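Local coordinates for SRPBCC family protein (Bacillus thuringiensis serovar konkukian, PDB 3F08) that is of unknown function but, as a member of the polyketide cyclase and lipid transport family, probably binds a hydrophobic ligand, at residues B[9-14]-B[131-136]. The protein carries 5 engineered substitutions. Numbering follows the deposited sequence.
Sequences EIFGST and ALQHAF. Engineered in segment 9-14: Thr14 (natural residue Pro).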
ATOM      1  N   GLU B   9     -20.693  -8.181  11.123  1.00 25.10           N
ATOM      2  CA  GLU B   9     -20.219  -9.536  10.928  1.00 23.95           C
ATOM      3  C   GLU B   9     -20.523  -9.868   9.483  1.00 21.19           C
ATOM      4  O   GLU B   9     -21.685  -9.993   9.098  1.00 21.36           O
ATOM      5  CB  GLU B   9     -20.957 -10.516  11.839  1.00 26.67           C
ATOM      6  CG  GLU B   9     -20.386 -10.640  13.244  1.00 33.39           C
ATOM      7  CD  GLU B   9     -19.027 -11.325  13.275  1.00 34.55           C
ATOM      8  OE1 GLU B   9     -18.887 -12.407  12.665  1.00 35.32           O
ATOM      9  OE2 GLU B   9     -18.103 -10.783  13.920  1.00 36.04           O
ATOM     10  N   ILE B  10     -19.480  -9.989   8.677  1.00 18.15           N
ATOM     11  CA  ILE B  10     -19.651 -10.321   7.275  1.00 14.72           C
ATOM     12  C   ILE B  10     -19.566 -11.832   7.134  1.00 15.40           C
ATOM     13  O   ILE B  10     -18.691 -12.463   7.732  1.00 13.28           O
ATOM     14  CB  ILE B  10     -18.562  -9.650   6.433  1.00 15.09           C
ATOM     15  CG1 ILE B  10     -18.689  -8.132   6.578  1.00 12.86           C
ATOM     16  CG2 ILE B  10     -18.685 -10.072   4.959  1.00 11.98           C
ATOM     17  CD1 ILE B  10     -20.032  -7.589   6.115  1.00 10.58           C
ATOM     18  N   PHE B  11     -20.470 -12.410   6.344  1.00 14.25           N
ATOM     19  CA  PHE B  11     -20.496 -13.859   6.161  1.00 14.99           C
ATOM     20  C   PHE B  11     -19.486 -14.365   5.158  1.00 14.93           C
ATOM     21  O   PHE B  11     -19.849 -14.860   4.093  1.00 14.92           O
ATOM     22  CB  PHE B  11     -21.885 -14.336   5.735  1.00 15.67           C
ATOM     23  CG  PHE B  11     -22.977 -13.937   6.676  1.00 15.82           C
ATOM     24  CD1 PHE B  11     -22.674 -13.433   7.940  1.00 14.94           C
ATOM     25  CD2 PHE B  11     -24.313 -14.069   6.303  1.00 16.55           C
ATOM     26  CE1 PHE B  11     -23.686 -13.066   8.828  1.00 16.46           C
ATOM     27  CE2 PHE B  11     -25.340 -13.707   7.179  1.00 16.75           C
ATOM     28  CZ  PHE B  11     -25.025 -13.204   8.446  1.00 16.61           C
ATOM     29  N   GLY B  12     -18.215 -14.246   5.512  1.00 15.33           N
ATOM     30  CA  GLY B  12     -17.135 -14.710   4.663  1.00 12.40           C
ATOM     31  C   GLY B  12     -15.926 -14.865   5.568  1.00 13.46           C
ATOM     32  O   GLY B  12     -15.800 -14.114   6.530  1.00 12.47           O
ATOM     33  N   SER B  13     -15.047 -15.827   5.297  1.00 12.00           N
ATOM     34  CA  SER B  13     -13.865 -15.998   6.143  1.00 13.51           C
ATOM     35  C   SER B  13     -13.002 -14.745   6.063  1.00 12.05           C
ATOM     36  O   SER B  13     -13.166 -13.934   5.158  1.00 13.75           O
ATOM     37  CB  SER B  13     -13.039 -17.201   5.687  1.00 13.09           C
ATOM     38  OG  SER B  13     -12.474 -16.964   4.411  1.00 11.26           O
ATOM     39  N   THR B  14     -12.081 -14.588   7.008  1.00 10.79           N
ATOM     40  CA  THR B  14     -11.206 -13.430   7.004  1.00 11.89           C
ATOM     41  C   THR B  14     -10.422 -13.364   5.693  1.00 11.64           C
ATOM     42  O   THR B  14     -10.218 -12.283   5.137  1.00  9.18           O
ATOM     43  CB  THR B  14     -10.240 -13.455   8.215  1.00 13.01           C
ATOM     44  OG1 THR B  14      -9.706 -14.776   8.388  1.00 14.37           O
ATOM     45  CG2 THR B  14     -10.986 -13.053   9.489  1.00 10.60           C
ATOM     46  N   ALA B 131     -23.225  -3.312   1.598  1.00 14.86           N
ATOM     47  CA  ALA B 131     -22.887  -3.664   0.227  1.00 14.09           C
ATOM     48  C   ALA B 131     -21.920  -4.845   0.257  1.00 13.40           C
ATOM     49  O   ALA B 131     -22.008  -5.747  -0.570  1.00 11.85           O
ATOM     50  CB  ALA B 131     -22.253  -2.468  -0.491  1.00 14.06           C
ATOM     51  N   LEU B 132     -21.008  -4.844   1.223  1.00 11.15           N
ATOM     52  CA  LEU B 132     -20.054  -5.943   1.349  1.00 13.14           C
ATOM     53  C   LEU B 132     -20.792  -7.240   1.707  1.00 15.04           C
ATOM     54  O   LEU B 132     -20.448  -8.319   1.220  1.00 15.34           O
ATOM     55  CB  LEU B 132     -19.015  -5.617   2.437  1.00 13.20           C
ATOM     56  CG  LEU B 132     -17.956  -6.686   2.742  1.00 13.58           C
ATOM     57  CD1 LEU B 132     -17.171  -7.005   1.478  1.00 13.10           C
ATOM     58  CD2 LEU B 132     -17.021  -6.199   3.851  1.00 10.96           C
ATOM     59  N   GLN B 133     -21.802  -7.130   2.569  1.00 15.44           N
ATOM     60  CA  GLN B 133     -22.583  -8.296   2.979  1.00 15.81           C
ATOM     61  C   GLN B 133     -23.302  -8.840   1.757  1.00 15.86           C
ATOM     62  O   GLN B 133     -23.353 -10.051   1.536  1.00 15.54           O
ATOM     63  CB  GLN B 133     -23.616  -7.922   4.055  1.00 14.87           C
ATOM     64  CG  GLN B 133     -24.371  -9.127   4.649  1.00 16.29           C
ATOM     65  CD  GLN B 133     -23.520  -9.959   5.616  1.00 18.05           C
ATOM     66  OE1 GLN B 133     -23.743  -9.945   6.832  1.00 18.76           O
ATOM     67  NE2 GLN B 133     -22.543 -10.681   5.079  1.00 13.11           N
ATOM     68  N   HIS B 134     -23.850  -7.934   0.957  1.00 16.26           N
ATOM     69  CA  HIS B 134     -24.566  -8.327  -0.243  1.00 17.85           C
ATOM     70  C   HIS B 134     -23.647  -9.070  -1.205  1.00 19.44           C
ATOM     71  O   HIS B 134     -24.047 -10.056  -1.821  1.00 18.22           O
ATOM     72  CB  HIS B 134     -25.166  -7.095  -0.923  1.00 20.73           C
ATOM     73  CG  HIS B 134     -25.800  -7.385  -2.247  1.00 22.96           C
ATOM     74  ND1 HIS B 134     -25.146  -7.189  -3.446  1.00 25.85           N
ATOM     75  CD2 HIS B 134     -27.023  -7.872  -2.562  1.00 23.17           C
ATOM     76  CE1 HIS B 134     -25.941  -7.542  -4.441  1.00 26.06           C
ATOM     77  NE2 HIS B 134     -27.086  -7.959  -3.931  1.00 26.20           N
ATOM     78  N   ALA B 135     -22.410  -8.595  -1.322  1.00 20.07           N
ATOM     79  CA  ALA B 135     -21.428  -9.215  -2.202  1.00 22.06           C
ATOM     80  C   ALA B 135     -21.172 -10.659  -1.785  1.00 23.18           C
ATOM     81  O   ALA B 135     -20.972 -11.532  -2.629  1.00 25.74           O
ATOM     82  CB  ALA B 135     -20.125  -8.416  -2.168  1.00 22.43           C
ATOM     83  N   PHE B 136     -21.189 -10.918  -0.483  1.00 23.48           N
ATOM     84  CA  PHE B 136     -20.953 -12.270  -0.003  1.00 25.58           C
ATOM     85  C   PHE B 136     -22.178 -13.170   0.003  1.00 28.44           C
ATOM     86  O   PHE B 136     -22.074 -14.375   0.226  1.00 29.78           O
ATOM     87  CB  PHE B 136     -20.300 -12.220   1.371  1.00 23.36           C
ATOM     88  CG  PHE B 136     -18.811 -12.181   1.301  1.00 21.82           C
ATOM     89  CD1 PHE B 136     -18.083 -13.362   1.161  1.00 21.30           C
ATOM     90  CD2 PHE B 136     -18.134 -10.964   1.279  1.00 19.45           C
ATOM     91  CE1 PHE B 136     -16.699 -13.333   0.996  1.00 20.75           C
ATOM     92  CE2 PHE B 136     -16.752 -10.923   1.113  1.00 17.98           C
ATOM     93  CZ  PHE B 136     -16.031 -12.108   0.970  1.00 17.95           C
TER
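Ile10, the last residue of strand 3-10, meets the last turns of helix 114-137 with CG1 and CD1 on Leu132 and CG2 on Phe136. Its CG1 branch crosses Leu132 at about a right angle, CG1 lying 3.7 Å from Leu132 CD2, while CG2, anti to the backbone N, approaches the Phe136 ring obliquely at 3.8 Å from Phe136 CD2. Ile10 CD1 reaches the backbone N of Gln133 (4.0 Å), and the Gln133 side chain slides past Ile10 in the opposite direction. The Gln133 side chain leaves the helix with CG anti to its backbone N (chi1 -174°) and bends at chi2 (74°), so that the terminal amide reaches the end of strand 3-10. There its end comes up to Glu9 O and Phe11 N of the backbone and lies over one face of the Phe11 ring, ring and amide planes 47° apart. Beyond the strand, Phe11 centres an inverse gamma turn, with a weak hydrogen bond of 2.9 Å from Gly12 N to Ile10 O. After this turn the glycine backbone packs directly against the ring of Phe136, with Gly12 CA 3.9 Å from Phe136 CD1. Ser13 follows as N-cap of helix 14-21, its OG hydrogen-bonded to Gln16 N. Leu20 of that helix touches both Leu132 and Phe136, and Val101 of the neighbouring strand 99-109 meets Ile10 and Leu132. The contact thus packs the C-terminal helix against strand 3-10 and the turn leading into helix 14-21, an arrangement characteristic of the Bet v 1-like helix-grip fold, in which a long C-terminal helix lies across a curved antiparallel sheet.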